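Local structure of FACT-Spt16 (Cicer arietinum, 5CE6) at residues E202-Y205 against I206-A210; S215-K218 against N219-T223. The protein serves as a subunit of the histone chaperone complex FACT, and its N-terminal domain, built like an aminopeptidase, probably binds histones H3-H4. All coordinates share one frame; numbering follows the deposited sequence.

Contact 1. Residues E202-Y205 against I206-A210; sequences EITY and IKRAA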
loop_
_atom_site.group_PDB
_atom_site.type_symbol
_atom_site.label_atom_id
_atom_site.label_comp_id
_atom_site.label_asym_id
_atom_site.label_seq_id
_atom_site.Cartn_x
_atom_site.Cartn_y
_atom_site.Cartn_z
ATOM N N GLU A 202 14.551 -4.651 -0.324
ATOM C CA GLU A 202 13.201 -4.127 -0.135
ATOM C C GLU A 202 12.470 -4.924 0.935
ATOM O O GLU A 202 11.744 -4.358 1.756
ATOM C CB GLU A 202 12.418 -4.152 -1.451
ATOM C CG GLU A 202 12.997 -3.269 -2.556
ATOM C CD GLU A 202 12.171 -3.349 -3.820
ATOM O OE1 GLU A 202 12.202 -4.416 -4.463
ATOM O OE2 GLU A 202 11.466 -2.368 -4.165
ATOM N N ILE A 203 12.673 -6.235 0.935
ATOM C CA ILE A 203 12.049 -7.084 1.947
ATOM C C ILE A 203 12.553 -6.711 3.339
ATOM O O ILE A 203 11.799 -6.720 4.310
ATOM C CB ILE A 203 12.281 -8.566 1.640
ATOM C CG1 ILE A 203 11.373 -8.991 0.481
ATOM C CG2 ILE A 203 12.010 -9.441 2.862
ATOM C CD1 ILE A 203 11.789 -10.305 -0.158
ATOM N N THR A 204 13.826 -6.343 3.432
ATOM C CA THR A 204 14.367 -5.911 4.711
ATOM C C THR A 204 13.662 -4.652 5.218
ATOM O O THR A 204 13.285 -4.582 6.386
ATOM C CB THR A 204 15.867 -5.677 4.619
ATOM O OG1 THR A 204 16.509 -6.948 4.461
ATOM C CG2 THR A 204 16.396 -4.999 5.894
ATOM N N TYR A 205 13.472 -3.670 4.342
ATOM C CA TYR A 205 12.775 -2.437 4.733
ATOM C C TYR A 205 11.334 -2.705 5.170
ATOM O O TYR A 205 10.864 -2.108 6.134
ATOM C CB TYR A 205 12.824 -1.391 3.612
ATOM C CG TYR A 205 14.249 -1.027 3.215
ATOM C CD1 TYR A 205 15.311 -1.203 4.107
ATOM C CD2 TYR A 205 14.531 -0.518 1.956
ATOM C CE1 TYR A 205 16.606 -0.878 3.754
ATOM C CE2 TYR A 205 15.844 -0.192 1.594
ATOM C CZ TYR A 205 16.866 -0.372 2.502
ATOM O OH TYR A 205 18.170 -0.066 2.158
ATOM N N ILE A 206 10.644 -3.605 4.473
ATOM C CA ILE A 206 9.281 -3.976 4.863
ATOM C C ILE A 206 9.274 -4.670 6.231
ATOM O O ILE A 206 8.402 -4.406 7.063
ATOM C CB ILE A 206 8.620 -4.869 3.784
ATOM C CG1 ILE A 206 8.443 -4.064 2.487
ATOM C CG2 ILE A 206 7.277 -5.438 4.278
ATOM C CD1 ILE A 206 8.012 -4.882 1.269
ATOM N N LYS A 207 10.233 -5.558 6.469
ATOM C CA LYS A 207 10.327 -6.207 7.775
ATOM C C LYS A 207 10.613 -5.196 8.880
ATOM O O LYS A 207 10.049 -5.305 9.968
ATOM C CB LYS A 207 11.417 -7.283 7.777
ATOM C CG LYS A 207 11.095 -8.486 6.923
ATOM C CD LYS A 207 12.277 -9.459 6.938
ATOM C CE LYS A 207 11.917 -10.820 6.376
ATOM N NZ LYS A 207 13.089 -11.756 6.456
ATOM N N ARG A 208 11.498 -4.231 8.611
ATOM C CA ARG A 208 11.770 -3.167 9.584
ATOM C C ARG A 208 10.477 -2.408 9.887
ATOM O O ARG A 208 10.150 -2.172 11.042
ATOM C CB ARG A 208 12.837 -2.184 9.075
ATOM C CG ARG A 208 14.196 -2.831 8.762
ATOM C CD ARG A 208 14.985 -3.198 10.017
ATOM N NE ARG A 208 16.256 -3.861 9.690
ATOM C CZ ARG A 208 16.456 -5.172 9.784
ATOM N NH1 ARG A 208 15.475 -5.964 10.197
ATOM N NH2 ARG A 208 17.636 -5.697 9.453
ATOM N N ALA A 209 9.755 -2.036 8.833
ATOM C CA ALA A 209 8.488 -1.323 8.967
ATOM C C ALA A 209 7.501 -2.156 9.773
ATOM O O ALA A 209 6.875 -1.652 10.708
ATOM C CB ALA A 209 7.916 -1.004 7.602
ATOM N N ALA A 210 7.372 -3.429 9.408
ATOM C CA ALA A 210 6.440 -4.330 10.086
ATOM C C ALA A 210 6.799 -4.579 11.545
ATOM O O ALA A 210 5.910 -4.750 12.383
ATOM C CB ALA A 210 6.334 -5.652 9.335
#
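Ile203 and Lys207 meet one turn apart on a regular alpha-helix, the first turns of helix 200-230 in the M24 metallopeptidase-like (pita-bread) lobe. Four i to i+4 backbone bonds hold these turns, from Ile206 N to Glu202 O through Ala209 N to Tyr205 O, with N-H...O angles of 161 to 163°. The packed side carries Ile203, Ile206 and Ala209. Ile206 lies against Tyr309, Thr432 and Ile434, while its CG1 folds back to 3.4 Å from Glu202 O. Buried Glu202 turns its carboxylate away from this contact, to Tyr309 OH and the backbone N of Ser199.

The other side is looser and open to solvent at Arg208. Lys207 runs extended beyond CG, its CG 3.2 Å from Ile203 O and its CE 3.8 Å from Ile203 CG2; the two side chains cross at a slant. An alanine at Lys207 would remove this aliphatic cover and is likely to leave Ile203 CG2 more exposed on that flank. Thr204 and Arg208 point the same way, side by side. Arg208 bends at its second torsion (chi2 -74°), which swings the guanidinium back beside Thr204, whose OG1 bonds to Asn200 O. The methyl Thr204 CG2 sits over one guanidinium face, offset toward the rim, 3.8 Å from Arg208 NH2.

Contact 2. Residues S215-K218 against N219-T223; sequences SVMK and NFVVT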
loop_
_atom_site.group_PDB
_atom_site.type_symbol
_atom_site.label_atom_id
_atom_site.label_comp_id
_atom_site.label_asym_id
_atom_site.label_seq_id
_atom_site.Cartn_x
_atom_site.Cartn_y
_atom_site.Cartn_z
ATOM N N SER A 215 5.318 -3.643 16.970
ATOM C CA SER A 215 5.769 -3.163 18.272
ATOM C C SER A 215 4.826 -2.094 18.811
ATOM O O SER A 215 4.540 -2.049 20.012
ATOM C CB SER A 215 7.184 -2.591 18.187
ATOM O OG SER A 215 8.085 -3.540 17.662
ATOM N N VAL A 216 4.368 -1.225 17.919
ATOM C CA VAL A 216 3.410 -0.193 18.280
ATOM C C VAL A 216 2.084 -0.809 18.748
ATOM O O VAL A 216 1.528 -0.399 19.766
ATOM C CB VAL A 216 3.190 0.794 17.115
ATOM C CG1 VAL A 216 1.984 1.684 17.364
ATOM C CG2 VAL A 216 4.444 1.625 16.901
ATOM N N MET A 217 1.590 -1.808 18.023
ATOM C CA MET A 217 0.345 -2.468 18.426
ATOM C C MET A 217 0.507 -3.150 19.776
ATOM O O MET A 217 -0.322 -2.991 20.676
ATOM C CB MET A 217 -0.102 -3.496 17.380
ATOM C CG MET A 217 -1.361 -4.264 17.785
ATOM S SD MET A 217 -2.830 -3.220 17.799
ATOM C CE MET A 217 -3.180 -3.120 16.058
ATOM N N LYS A 218 1.583 -3.911 19.919
ATOM C CA LYS A 218 1.783 -4.701 21.126
ATOM C C LYS A 218 2.139 -3.851 22.343
ATOM O O LYS A 218 1.567 -4.026 23.428
ATOM C CB LYS A 218 2.877 -5.748 20.906
ATOM C CG LYS A 218 2.909 -6.824 21.988
ATOM C CD LYS A 218 4.195 -7.634 21.935
ATOM C CE LYS A 218 4.246 -8.688 23.036
ATOM N NZ LYS A 218 3.391 -9.873 22.725
ATOM N N ASN A 219 3.082 -2.933 22.164
ATOM C CA ASN A 219 3.668 -2.232 23.299
ATOM C C ASN A 219 3.059 -0.868 23.589
ATOM O O ASN A 219 3.276 -0.309 24.663
ATOM C CB ASN A 219 5.183 -2.109 23.126
ATOM C CG ASN A 219 5.859 -3.459 23.019
ATOM O OD1 ASN A 219 5.539 -4.386 23.764
ATOM N ND2 ASN A 219 6.794 -3.578 22.087
ATOM N N PHE A 220 2.311 -0.323 22.640
ATOM C CA PHE A 220 1.552 0.880 22.947
ATOM C C PHE A 220 0.046 0.653 22.940
ATOM O O PHE A 220 -0.622 0.866 23.956
ATOM C CB PHE A 220 1.903 2.055 22.033
ATOM C CG PHE A 220 1.029 3.251 22.277
ATOM C CD1 PHE A 220 1.196 4.008 23.428
ATOM C CD2 PHE A 220 0.013 3.582 21.397
ATOM C CE1 PHE A 220 0.387 5.088 23.682
ATOM C CE2 PHE A 220 -0.803 4.667 21.647
ATOM C CZ PHE A 220 -0.617 5.419 22.792
ATOM N N VAL A 221 -0.491 0.237 21.796
ATOM C CA VAL A 221 -1.944 0.160 21.647
ATOM C C VAL A 221 -2.603 -0.768 22.660
ATOM O O VAL A 221 -3.543 -0.371 23.343
ATOM C CB VAL A 221 -2.378 -0.219 20.219
ATOM C CG1 VAL A 221 -3.900 -0.308 20.135
ATOM C CG2 VAL A 221 -1.853 0.813 19.224
ATOM N N VAL A 222 -2.108 -1.997 22.775
ATOM C CA VAL A 222 -2.735 -2.945 23.692
ATOM C C VAL A 222 -2.691 -2.438 25.131
ATOM O O VAL A 222 -3.704 -2.441 25.829
ATOM C CB VAL A 222 -2.127 -4.349 23.572
ATOM C CG1 VAL A 222 -2.598 -5.225 24.712
ATOM C CG2 VAL A 222 -2.492 -4.966 22.217
ATOM N N THR A 223 -1.531 -1.945 25.545
ATOM C CA THR A 223 -1.342 -1.375 26.877
ATOM C C THR A 223 -2.241 -0.165 27.124
ATOM O O THR A 223 -2.814 -0.012 28.207
ATOM C CB THR A 223 0.126 -0.953 27.078
ATOM O OG1 THR A 223 0.969 -2.098 26.921
ATOM C CG2 THR A 223 0.338 -0.358 28.467
#
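Val216 O is gripped by two backbone N-H groups, Val221 N at 2.9 Å and Phe220 N at 3.0 Å. The first arrives almost along the carbonyl bond and is nearly straight at hydrogen, 169°; the second stands above the carbonyl plane and is more bent, 142°. Before this fork, Asn219 N still bonds Ser215 O at 2.7 Å in the i to i+4 pattern. After it, Val222 N reaches back five residues to Met217 O at 2.9 Å, so the helix widens by a residue.

Phe220 sits in the widened turn; its CG lies anti to the backbone N (chi1 175°), and the ring leans outward onto Glu243, Thr244 and Val247 of helix 237-249. On the buried side Met217 is bent at chi2 and chi3, which brings its SD within 3.9 Å of both Val221 CB and Val221 CG1. Thioether and valine are then covered together by Cys300 of strand 296-306, and Met217 also reaches Ile313 and Phe317 of strand 309-319. The solvent side is polar: the Asn219 amide lies across the Lys218 chain, OD1 4.0 Å from Lys218 CD, while Lys218 NZ turns to Ile446 O. The shift from i+4 to i+5 bonding is the signature of a pi-bulge, here set into a long helix packed between a beta-sheet and helix 237-249 in the metallopeptidase-like fold.

Contacts 1 and 2 follow one another on helix 200-230, with centres about 19 Å apart and nearest atoms about 5 Å apart, without touching. Both lean on strands 296-306 and 309-319, so one helix lies along the same beta-sheet at two levels. Contact 1, about 13 Å from the centre of the chain, adds strand 424-435 to its packing; contact 2, about 22 Å out, adds helix 237-249. The regular turns of contact 1 precede the turn at which contact 2 widens locally. Neither contact supplies a ligand to the potassium ion, whose site is formed by Ala295, Ser420 and Asn422.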